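Local coordinates for hypothetical protein AGR_L_1239 (Agrobacterium tumefaciens str. C58, PDB 1VQS) that is of unknown function but belongs to the NIPSNAP family, with a ferredoxin-like fold of the dimeric alpha-beta barrel clan, at residues B[50-55]-B[63-68]; B[15-20]-B[105-110]; B[39-44]-B[83-88]; B[28-33]-B[93-98]. All blocks are in the same frame, centred on the assembly; numbering follows the deposited sequence. Where two conformers were deposited one is given.

Contact 1: residues B[50-55]-B[63-68]; sequences VGYFFS and IVHIWA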
# COMPACT_ATOMS: atom_id res chain seq x y z
N VAL B 50 6.90 23.98 -12.67
CA VAL B 50 7.17 23.18 -13.86
C VAL B 50 5.87 22.69 -14.50
O VAL B 50 5.67 22.81 -15.71
CB VAL B 50 8.08 22.00 -13.49
CG1 VAL B 50 8.21 21.04 -14.64
CG2 VAL B 50 9.46 22.49 -13.08
N GLY B 51 5.00 22.15 -13.68
CA GLY B 51 3.74 21.64 -14.20
C GLY B 51 2.75 21.45 -13.07
O GLY B 51 3.13 21.33 -11.91
N TYR B 52 1.46 21.46 -13.41
CA TYR B 52 0.41 21.36 -12.41
C TYR B 52 -0.73 20.58 -13.05
O TYR B 52 -1.35 21.07 -13.99
CB TYR B 52 -0.03 22.76 -11.99
CG TYR B 52 -0.56 22.85 -10.55
CD1 TYR B 52 -1.75 22.22 -10.18
CD2 TYR B 52 0.10 23.61 -9.59
CE1 TYR B 52 -2.24 22.31 -8.87
CE2 TYR B 52 -0.39 23.70 -8.28
CZ TYR B 52 -1.56 23.05 -7.92
OH TYR B 52 -2.09 23.13 -6.62
N PHE B 53 -1.02 19.39 -12.52
CA PHE B 53 -1.88 18.42 -13.19
C PHE B 53 -2.95 17.87 -12.26
O PHE B 53 -2.78 17.85 -11.05
CB PHE B 53 -1.06 17.23 -13.71
CG PHE B 53 0.18 17.63 -14.47
CD1 PHE B 53 0.07 18.07 -15.76
CD2 PHE B 53 1.43 17.60 -13.90
CE1 PHE B 53 1.20 18.45 -16.49
CE2 PHE B 53 2.57 18.00 -14.64
CZ PHE B 53 2.44 18.41 -15.93
N PHE B 54 -4.01 17.39 -12.87
CA PHE B 54 -5.07 16.68 -12.16
C PHE B 54 -5.41 15.38 -12.87
O PHE B 54 -5.15 15.22 -14.05
CB PHE B 54 -6.33 17.54 -11.96
CG PHE B 54 -6.99 17.98 -13.22
CD1 PHE B 54 -6.55 19.11 -13.90
CD2 PHE B 54 -8.08 17.29 -13.71
CE1 PHE B 54 -7.19 19.52 -15.04
CE2 PHE B 54 -8.72 17.68 -14.86
CZ PHE B 54 -8.27 18.79 -15.53
N SER B 55 -5.89 14.40 -12.12
CA SER B 55 -5.96 13.06 -12.68
C SER B 55 -7.17 12.82 -13.60
O SER B 55 -8.24 13.37 -13.40
CB SER B 55 -5.84 11.98 -11.58
OG SER B 55 -6.70 12.17 -10.48
N ILE B 63 -4.06 15.43 -7.44
CA ILE B 63 -3.29 16.60 -7.91
C ILE B 63 -1.80 16.25 -7.90
O ILE B 63 -1.33 15.69 -6.92
CB ILE B 63 -3.55 17.83 -7.02
CG1 ILE B 63 -5.02 18.26 -7.12
CG2 ILE B 63 -2.63 19.01 -7.41
CD1 ILE B 63 -5.47 18.77 -8.45
N VAL B 64 -1.07 16.59 -8.96
CA VAL B 64 0.39 16.50 -8.96
C VAL B 64 0.94 17.82 -9.41
O VAL B 64 0.54 18.32 -10.45
CB VAL B 64 0.88 15.43 -9.89
CG1 VAL B 64 2.41 15.52 -10.08
CG2 VAL B 64 0.51 14.05 -9.38
N HIS B 65 1.83 18.41 -8.63
CA HIS B 65 2.51 19.60 -9.09
C HIS B 65 4.00 19.46 -8.86
O HIS B 65 4.43 18.76 -7.95
CB HIS B 65 1.91 20.92 -8.56
CG HIS B 65 1.75 21.03 -7.07
ND1 HIS B 65 2.46 21.94 -6.30
CD2 HIS B 65 0.89 20.42 -6.24
CE1 HIS B 65 2.05 21.85 -5.05
NE2 HIS B 65 1.10 20.94 -4.98
N ILE B 66 4.76 20.08 -9.77
CA ILE B 66 6.18 19.92 -9.86
C ILE B 66 6.85 21.28 -9.88
O ILE B 66 6.43 22.19 -10.61
CB ILE B 66 6.53 19.19 -11.14
CG1 ILE B 66 5.75 17.89 -11.23
CG2 ILE B 66 8.01 18.99 -11.20
CD1 ILE B 66 6.11 17.04 -12.42
N TRP B 67 7.90 21.41 -9.07
CA TRP B 67 8.66 22.65 -8.93
C TRP B 67 10.13 22.33 -9.15
O TRP B 67 10.57 21.24 -8.76
CB TRP B 67 8.49 23.20 -7.51
CG TRP B 67 7.09 23.57 -7.21
CD1 TRP B 67 6.09 22.73 -6.75
CD2 TRP B 67 6.47 24.85 -7.39
NE1 TRP B 67 4.91 23.42 -6.64
CE2 TRP B 67 5.12 24.73 -6.99
CE3 TRP B 67 6.93 26.10 -7.81
CZ2 TRP B 67 4.23 25.80 -7.03
CZ3 TRP B 67 6.03 27.18 -7.83
CH2 TRP B 67 4.70 27.00 -7.43
N ALA B 68 10.89 23.27 -9.70
CA ALA B 68 12.35 23.12 -9.92
C ALA B 68 13.09 24.07 -9.00
O ALA B 68 12.68 25.22 -8.87
CB ALA B 68 12.71 23.48 -11.35

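Contact 2: residues B[15-20]-B[105-110]; sequences YEIRTY and KIMKPA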
# COMPACT_ATOMS: atom_id res chain seq x y z
N TYR B 15 14.04 18.48 -8.87
CA TYR B 15 12.61 18.50 -9.15
C TYR B 15 11.86 17.95 -7.96
O TYR B 15 12.08 16.80 -7.56
CB TYR B 15 12.32 17.71 -10.43
CG TYR B 15 12.80 18.48 -11.62
CD1 TYR B 15 14.13 18.44 -12.02
CD2 TYR B 15 11.94 19.35 -12.31
CE1 TYR B 15 14.57 19.22 -13.07
CE2 TYR B 15 12.37 20.10 -13.39
CZ TYR B 15 13.70 20.04 -13.75
OH TYR B 15 14.13 20.83 -14.81
N GLU B 16 10.96 18.76 -7.40
CA GLU B 16 10.09 18.30 -6.35
C GLU B 16 8.76 17.96 -6.94
O GLU B 16 8.14 18.77 -7.62
CB GLU B 16 9.86 19.37 -5.30
CG GLU B 16 8.99 18.86 -4.15
CD GLU B 16 8.70 19.91 -3.09
OE1 GLU B 16 9.19 21.07 -3.23
OE2 GLU B 16 8.00 19.60 -2.08
N ILE B 17 8.30 16.73 -6.71
CA ILE B 17 6.99 16.30 -7.18
C ILE B 17 6.12 16.12 -5.95
O ILE B 17 6.44 15.34 -5.05
CB ILE B 17 7.10 14.98 -7.95
CG1 ILE B 17 8.04 15.15 -9.16
CG2 ILE B 17 5.68 14.49 -8.39
CD1 ILE B 17 8.15 13.88 -10.02
N ARG B 18 5.03 16.90 -5.90
CA ARG B 18 4.07 16.90 -4.79
C ARG B 18 2.78 16.25 -5.29
O ARG B 18 2.24 16.67 -6.30
CB ARG B 18 3.81 18.33 -4.33
CG ARG B 18 5.04 19.02 -3.82
CD ARG B 18 4.80 20.39 -3.28
NE ARG B 18 3.97 20.41 -2.08
CZ ARG B 18 4.41 20.32 -0.83
NH1 ARG B 18 5.68 20.13 -0.55
NH2 ARG B 18 3.55 20.40 0.18
N THR B 19 2.29 15.25 -4.56
CA THR B 19 1.15 14.47 -4.99
C THR B 19 0.14 14.52 -3.85
O THR B 19 0.44 14.15 -2.71
CB THR B 19 1.54 13.00 -5.30
OG1 THR B 19 2.55 12.99 -6.32
CG2 THR B 19 0.33 12.24 -5.77
N TYR B 20 -1.09 14.97 -4.17
CA TYR B 20 -2.19 15.09 -3.18
C TYR B 20 -3.33 14.22 -3.62
O TYR B 20 -3.72 14.24 -4.81
CB TYR B 20 -2.73 16.53 -3.08
CG TYR B 20 -1.73 17.62 -2.80
CD1 TYR B 20 -0.56 17.36 -2.14
CD2 TYR B 20 -1.99 18.96 -3.15
CE1 TYR B 20 0.37 18.35 -1.85
CE2 TYR B 20 -1.07 19.96 -2.86
CZ TYR B 20 0.10 19.63 -2.20
OH TYR B 20 1.08 20.59 -1.91
N LYS B 105 8.45 14.20 -3.06
CA LYS B 105 9.73 13.53 -3.32
C LYS B 105 10.59 14.49 -4.12
O LYS B 105 10.08 15.36 -4.84
CB LYS B 105 9.55 12.19 -4.07
CG LYS B 105 8.77 12.25 -5.37
CD LYS B 105 8.41 10.84 -5.87
CE LYS B 105 7.62 10.86 -7.16
NZ LYS B 105 7.12 9.44 -7.45
N ILE B 106 11.90 14.32 -3.97
CA ILE B 106 12.90 15.03 -4.76
C ILE B 106 13.55 14.07 -5.75
O ILE B 106 13.99 13.00 -5.36
CB ILE B 106 13.99 15.67 -3.89
CG1 ILE B 106 13.36 16.66 -2.90
CG2 ILE B 106 15.11 16.31 -4.75
CD1 ILE B 106 12.83 17.92 -3.50
N MSE B 107 13.58 14.45 -7.03
CA MSE B 107 14.16 13.65 -8.08
C MSE B 107 15.16 14.52 -8.88
O MSE B 107 15.12 15.76 -8.82
CB MSE B 107 13.02 13.02 -8.92
CG MSE B 107 11.93 12.13 -8.05
SE MSE B 107 10.86 11.29 -9.29
CE MSE B 107 11.99 9.84 -9.72
N LYS B 108 16.09 13.86 -9.55
CA LYS B 108 17.08 14.52 -10.39
C LYS B 108 16.77 14.17 -11.83
O LYS B 108 16.21 13.12 -12.09
CB LYS B 108 18.48 14.03 -10.05
CG LYS B 108 19.03 14.51 -8.73
CD LYS B 108 20.53 14.21 -8.70
CE LYS B 108 21.14 14.50 -7.36
NZ LYS B 108 22.58 14.17 -7.40
N PRO B 109 17.09 15.07 -12.75
CA PRO B 109 16.89 14.80 -14.18
C PRO B 109 17.95 13.88 -14.77
O PRO B 109 19.17 14.04 -14.51
CB PRO B 109 17.02 16.18 -14.82
CG PRO B 109 17.94 16.92 -13.88
CD PRO B 109 17.64 16.41 -12.50
N ALA B 110 17.50 12.94 -15.61
CA ALA B 110 18.42 12.18 -16.43
C ALA B 110 19.12 13.13 -17.40
O ALA B 110 18.62 14.23 -17.68
CB ALA B 110 17.67 11.11 -17.19

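Contact 3: residues B[39-44]-B[83-88]; sequences IEIQKS and MADPRW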
# COMPACT_ATOMS: atom_id res chain seq x y z
N ILE B 39 -2.22 30.46 -6.59
CA ILE B 39 -1.02 30.08 -7.34
C ILE B 39 -0.04 31.23 -7.55
O ILE B 39 1.16 31.03 -7.51
CB ILE B 39 -1.41 29.38 -8.67
CG1 ILE B 39 -0.20 28.65 -9.27
CG2 ILE B 39 -1.98 30.36 -9.64
CD1 ILE B 39 0.30 27.52 -8.44
N GLU B 40 -0.51 32.45 -7.74
CA GLU B 40 0.44 33.56 -7.89
C GLU B 40 1.26 33.83 -6.62
O GLU B 40 2.48 34.06 -6.68
CB GLU B 40 -0.25 34.83 -8.41
CG GLU B 40 -0.63 34.70 -9.88
CD GLU B 40 0.59 34.38 -10.79
OE1 GLU B 40 1.59 35.17 -10.79
OE2 GLU B 40 0.54 33.35 -11.50
N ILE B 41 0.59 33.77 -5.47
CA ILE B 41 1.32 33.87 -4.21
C ILE B 41 2.32 32.73 -4.06
O ILE B 41 3.47 32.94 -3.71
CB ILE B 41 0.33 33.94 -3.02
CG1 ILE B 41 -0.46 35.26 -3.04
CG2 ILE B 41 1.07 33.76 -1.70
CD1 ILE B 41 -1.77 35.22 -2.23
N GLN B 42 1.88 31.50 -4.36
CA GLN B 42 2.75 30.33 -4.18
C GLN B 42 3.99 30.46 -5.09
O GLN B 42 5.11 30.30 -4.64
CB GLN B 42 1.99 29.05 -4.51
CG GLN B 42 2.73 27.82 -4.09
CD GLN B 42 1.90 26.59 -4.32
OE1 GLN B 42 1.08 26.56 -5.24
NE2 GLN B 42 2.16 25.53 -3.52
N LYS B 43 3.78 30.80 -6.36
CA LYS B 43 4.89 30.99 -7.31
C LYS B 43 5.83 32.09 -6.85
O LYS B 43 7.07 32.02 -7.06
CB LYS B 43 4.39 31.31 -8.72
CG LYS B 43 3.71 30.14 -9.40
CD LYS B 43 2.80 30.56 -10.55
CE LYS B 43 3.50 31.16 -11.71
NZ LYS B 43 2.43 31.68 -12.63
N SER B 44 5.28 33.14 -6.25
CA SER B 44 6.11 34.27 -5.85
C SER B 44 7.12 33.94 -4.79
O SER B 44 8.07 34.71 -4.60
CB SER B 44 5.27 35.45 -5.38
OG SER B 44 4.76 35.22 -4.09
N MSE B 83 5.74 29.85 3.96
CA MSE B 83 4.98 29.49 5.17
C MSE B 83 4.86 30.62 6.19
O MSE B 83 3.97 30.61 7.04
CB MSE B 83 5.58 28.21 5.79
CG MSE B 83 5.54 27.02 4.84
SE MSE B 83 3.75 26.58 4.16
CE MSE B 83 2.81 26.74 5.77
N ALA B 84 5.72 31.60 6.11
CA ALA B 84 5.69 32.77 6.98
C ALA B 84 4.79 33.88 6.42
O ALA B 84 4.50 34.84 7.13
CB ALA B 84 7.10 33.31 7.18
N ASP B 85 4.43 33.79 5.14
CA ASP B 85 3.64 34.87 4.50
C ASP B 85 2.17 34.79 4.91
O ASP B 85 1.50 33.82 4.58
CB ASP B 85 3.74 34.76 2.99
CG ASP B 85 3.05 35.87 2.25
OD1 ASP B 85 2.42 36.74 2.86
OD2 ASP B 85 3.18 35.88 1.00
N PRO B 86 1.67 35.82 5.63
CA PRO B 86 0.25 35.76 6.00
C PRO B 86 -0.71 35.71 4.81
O PRO B 86 -1.84 35.27 4.95
CB PRO B 86 0.03 37.03 6.83
CG PRO B 86 1.12 37.94 6.47
CD PRO B 86 2.30 37.05 6.13
N ARG B 87 -0.26 36.16 3.64
CA ARG B 87 -1.09 36.06 2.43
C ARG B 87 -1.27 34.60 2.02
O ARG B 87 -2.29 34.22 1.45
CB ARG B 87 -0.49 36.88 1.30
CG ARG B 87 -0.47 38.35 1.60
CD ARG B 87 0.11 39.18 0.43
NE ARG B 87 -0.85 39.27 -0.67
CZ ARG B 87 -0.54 39.20 -1.96
NH1 ARG B 87 0.69 38.98 -2.36
NH2 ARG B 87 -1.50 39.33 -2.87
N TRP B 88 -0.27 33.78 2.28
CA TRP B 88 -0.37 32.35 2.01
C TRP B 88 -1.10 31.63 3.13
O TRP B 88 -1.92 30.77 2.86
CB TRP B 88 1.00 31.72 1.82
CG TRP B 88 0.99 30.25 1.48
CD1 TRP B 88 1.45 29.22 2.26
CD2 TRP B 88 0.46 29.65 0.29
NE1 TRP B 88 1.28 28.03 1.60
CE2 TRP B 88 0.65 28.27 0.41
CE3 TRP B 88 -0.17 30.16 -0.85
CZ2 TRP B 88 0.26 27.38 -0.60
CZ3 TRP B 88 -0.55 29.28 -1.84
CH2 TRP B 88 -0.34 27.91 -1.70

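Contact 4: residues B[28-33]-B[93-98]; sequences PAYLKV and PKIRDL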
# COMPACT_ATOMS: atom_id res chain seq x y z
N PRO B 28 -12.62 20.16 -9.00
CA PRO B 28 -13.03 21.46 -9.57
C PRO B 28 -12.96 22.61 -8.57
O PRO B 28 -12.46 23.69 -8.93
CB PRO B 28 -14.46 21.21 -10.05
CG PRO B 28 -14.54 19.72 -10.27
CD PRO B 28 -13.65 19.13 -9.19
N ALA B 29 -13.43 22.41 -7.34
CA ALA B 29 -13.33 23.48 -6.33
C ALA B 29 -11.91 23.87 -5.99
O ALA B 29 -11.58 25.06 -5.83
CB ALA B 29 -14.09 23.10 -5.06
N TYR B 30 -11.05 22.86 -5.88
CA TYR B 30 -9.65 23.06 -5.59
C TYR B 30 -8.97 23.87 -6.68
O TYR B 30 -8.27 24.86 -6.42
CB TYR B 30 -8.97 21.69 -5.40
CG TYR B 30 -7.49 21.74 -5.18
CD1 TYR B 30 -6.62 21.78 -6.27
CD2 TYR B 30 -6.93 21.67 -3.91
CE1 TYR B 30 -5.25 21.81 -6.09
CE2 TYR B 30 -5.55 21.71 -3.73
CZ TYR B 30 -4.72 21.79 -4.83
OH TYR B 30 -3.35 21.82 -4.66
N LEU B 31 -9.16 23.45 -7.93
CA LEU B 31 -8.48 24.14 -9.02
C LEU B 31 -8.96 25.57 -9.17
O LEU B 31 -8.17 26.46 -9.52
CB LEU B 31 -8.67 23.39 -10.33
CG LEU B 31 -7.93 22.05 -10.39
CD1 LEU B 31 -8.34 21.35 -11.68
CD2 LEU B 31 -6.43 22.22 -10.32
N LYS B 32 -10.24 25.79 -8.90
CA LYS B 32 -10.79 27.14 -9.00
C LYS B 32 -10.11 28.09 -8.02
O LYS B 32 -9.62 29.15 -8.39
CB LYS B 32 -12.30 27.15 -8.80
CG LYS B 32 -12.90 28.56 -8.84
CD LYS B 32 -14.37 28.56 -8.43
CE LYS B 32 -15.28 27.95 -9.50
NZ LYS B 32 -15.54 28.89 -10.64
N VAL B 33 -10.08 27.70 -6.75
CA VAL B 33 -9.56 28.59 -5.72
C VAL B 33 -8.03 28.72 -5.82
O VAL B 33 -7.48 29.78 -5.58
CB VAL B 33 -10.05 28.17 -4.31
CG1 VAL B 33 -9.30 26.97 -3.80
CG2 VAL B 33 -9.94 29.33 -3.33
N PRO B 93 -6.44 27.81 4.31
CA PRO B 93 -7.71 27.22 4.77
C PRO B 93 -8.63 26.83 3.63
O PRO B 93 -9.52 25.97 3.82
CB PRO B 93 -8.34 28.33 5.62
CG PRO B 93 -7.15 29.11 6.12
CD PRO B 93 -6.18 29.11 4.97
N LYS B 94 -8.46 27.44 2.47
CA LYS B 94 -9.34 27.20 1.33
C LYS B 94 -9.02 25.88 0.60
O LYS B 94 -9.84 25.41 -0.21
CB LYS B 94 -9.27 28.35 0.33
CG LYS B 94 -9.54 29.72 0.95
CD LYS B 94 -9.20 30.82 -0.01
CE LYS B 94 -9.28 32.16 0.68
NZ LYS B 94 -10.61 32.74 0.49
N ILE B 95 -7.83 25.32 0.86
CA ILE B 95 -7.52 24.01 0.31
C ILE B 95 -7.14 22.95 1.33
O ILE B 95 -7.12 21.77 1.01
CB ILE B 95 -6.40 24.07 -0.77
CG1 ILE B 95 -5.06 24.60 -0.20
CG2 ILE B 95 -6.86 24.90 -1.93
CD1 ILE B 95 -3.89 24.40 -1.13
N ARG B 96 -6.83 23.31 2.56
CA ARG B 96 -6.25 22.30 3.43
C ARG B 96 -7.22 21.20 3.86
O ARG B 96 -6.77 20.12 4.31
CB ARG B 96 -5.57 22.93 4.62
CG ARG B 96 -6.48 23.55 5.54
CD ARG B 96 -5.74 23.97 6.81
NE ARG B 96 -6.60 24.79 7.64
CZ ARG B 96 -6.16 25.79 8.40
NH1 ARG B 96 -4.87 26.06 8.43
NH2 ARG B 96 -7.01 26.50 9.12
N ASP B 97 -8.53 21.45 3.76
CA ASP B 97 -9.55 20.42 4.01
C ASP B 97 -9.99 19.74 2.73
O ASP B 97 -10.66 18.69 2.80
CB ASP B 97 -10.74 20.99 4.77
CG ASP B 97 -10.36 21.63 6.08
OD1 ASP B 97 -9.33 21.24 6.67
OD2 ASP B 97 -11.08 22.57 6.50
N LEU B 98 -9.61 20.29 1.58
CA LEU B 98 -9.85 19.62 0.31
C LEU B 98 -8.81 18.55 0.09
O LEU B 98 -9.08 17.55 -0.58
CB LEU B 98 -9.83 20.61 -0.84
CG LEU B 98 -10.88 21.74 -0.77
CD1 LEU B 98 -10.83 22.58 -2.02
CD2 LEU B 98 -12.26 21.22 -0.57

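Contact 1: residues B[50-55]-B[63-68]
Strands 50-55 and 63-68 run antiparallel as the two arms of a beta hairpin, 175° between their directions. Phe53 and Val64 form a hydrogen-bonded pair, Phe53 N reaching Val64 O at 2.8 Å, nearly along the C=O axis. At the next hydrogen-bonded pair, two residues along, Val50 and Gly51 both face Ile66: Val50 N donates to Ile66 O at 2.8 Å while Gly51 N adds a weak bond, a classic beta bulge. Gly51 suits the place because a beta carbon there would run into the Phe53 ring. Tyr52 and His65, a non-hydrogen-bonded pair, point the same way from neighbouring strands. Their rings form an offset stack with planes 12° apart, and His65 CB makes a CH-pi contact over the Tyr52 face, 3.7 Å from its centroid. His65 CG takes the crowded position between backbone N and carbonyl carbon (chi1 53°). Trp67 NE1 donates in plane to His65 ND1 at 2.9 Å, which helps hold the imidazole's rotation and implies that ND1 carries no proton. Ile63 CG2 meets Tyr52 CE1. Helix 27-46 covers this aromatic face, where Tyr52 OH bonds Tyr30 OH; strand 14-22 continues the sheet beyond 63-68, and a second-subunit strand pairs with Phe53 to Ser55.

Contact 2: residues B[15-20]-B[105-110]
Ile17 turns CG1 anti to its carbonyl carbon (chi1 -59°) and stays extended to CD1, while Met107, a selenomethionine, leaves the backbone in the same way (chi1 -56°) and bends only at its last torsion. The two side chains cross obliquely, with Ile17 CD1 3.8 Å from Met107 SE. Lys105 starts from the crowded position between backbone N and carbonyl carbon (chi1 55°), then runs extended beside Ile17. Its methylenes give the isoleucine an apolar neighbour, and its ammonium reaches a salt bridge with Glu62 of the second subunit. On the opposite face of the sheet, Ile106 folds CD1 back to 3.8 Å from Glu16 CB. The strands are antiparallel neighbours in the ferredoxin-like sheet, 14-22 being central and 99-109 outermost within the chain; the second subunit pairs with Ile106 to Pro109 and carries the sheet onward. Reciprocal bonds lock Tyr15 to Met107, Tyr15 N to Met107 O at 2.9 Å and Met107 N to Tyr15 O at 2.8 Å. Ile17 and Lys105 form a second hydrogen-bonded pair, with Glu16-Ile106 the non-hydrogen-bonded pair between them. Pro109 CD meets the Tyr15 ring edge. On the Glu16 face, Arg18 NH1 makes a salt bridge to Glu16 OE2 at 2.8 Å and Arg18 NE donates to Tyr20 OH at 2.9 Å, both partners in the guanidinium plane. Arg75 holds Glu16 OE1, so the buried carboxylate is gripped at both oxygens and probably stays ionised.

Contact 3: residues B[39-44]-B[83-88]
The guanidinium of Arg87 presents one face to Ile41, whose CG1 stands 3.8 Å above its plane, displaced from the centre of the group. Gln42 meets the far end of the Trp88 indole, where Gln42 CD is 3.7 Å from Trp88 CH2, and the amide plane is tilted 30° from the ring. That oblique approach also brings Gln42 CB to 3.7 Å from Trp88 CZ3, so the methylene and the amide both lean on the benzo ring. Gln42 gets there with CG anti to its backbone N (chi1 -168°) and an extended chain; Trp88 likewise sets CG anti to its N. Ile41 points toward the other segment, and its branches divide the work. Ile41 CG2 lies 3.9 Å from Trp88 CE3, while CD1 reaches the Arg87 backbone. A beta-branched side chain thus lies between a buried indole and an exposed arginine, whose chain bends at chi3 (75°) to lay its flat end across the isoleucine. Asp85 sits at the N-cap of helix 86-89: its OD1 accepts from Arg87 N at 2.9 Å. The remaining oxygen, OD2, accepts from His45 NE2, tying the cap to the end of helix 27-46. No hydrogen bond joins the two segments themselves. This is the helical layer of a ferredoxin-like alpha+beta fold: a short N-capped helix following helix 72-84 lies against the long helix 27-46, which packs on the sheet.

Contact 4: residues B[28-33]-B[93-98]
Ile95 CG2 is the hub of the contact, touching Val33 CG1 at 3.7 Å and Tyr30 CD2 at 3.8 Å. It approaches the tyrosine obliquely, and Ile95 CB adds a second touch, 3.9 Å from Tyr30 CE2. Leu98 inserts CD1 against the helix backbone, 3.8 Å from Tyr30 CA, while its CB lies at the edge of the Tyr30 ring. The other branch of Val33, CG2, rests on the aliphatic part of Lys94, 3.7 Å from Lys94 CD. Apolar groups dominate, and no hydrogen bond links the segments. In the ferredoxin-like fold this is where the connection entering strand 99-109, outermost within the chain, lies against the first turns of helix 27-46, its side chains lying along the Ala29, Tyr30 and Val33 side of that helix. Torsions set the first shell: Tyr30 CG is anti to its backbone N (chi1 176°), while Ile95 holds CG1 in the crowded position (chi1 61°), leaving CG2 to face the helix. Leu98 N bonds Ile95 O at 3.0 Å, a turn that brings both side chains to the helix. Further out, the hydroxyl of Tyr30 ends at Tyr52, Lys94 NZ forms a salt bridge with Glu37, and Asp97 reaches Lys23 of the third subunit.

Contacts 1 and 2 are buried backbone ladders of one sheet, joined through strands 62-69 and 14-22, where His65 O probably accepts from Arg18 N at 2.8 Å. Contacts 3 and 4 are only partly buried and lack hydrogen bonds between their segments; both use helix 27-46, at places about 15 Å apart between centres. Helix and sheet meet through aromatic and polar tips: Tyr30 joins contacts 1 and 4, while Trp67 packs on Gln42 between contacts 1 and 3. The Glu16-Arg18 salt bridge of contact 2 is buried, whereas the charged chains of contacts 3 and 4 lie nearer the surface. Contacts 1 and 2 both extend into the second subunit's sheet.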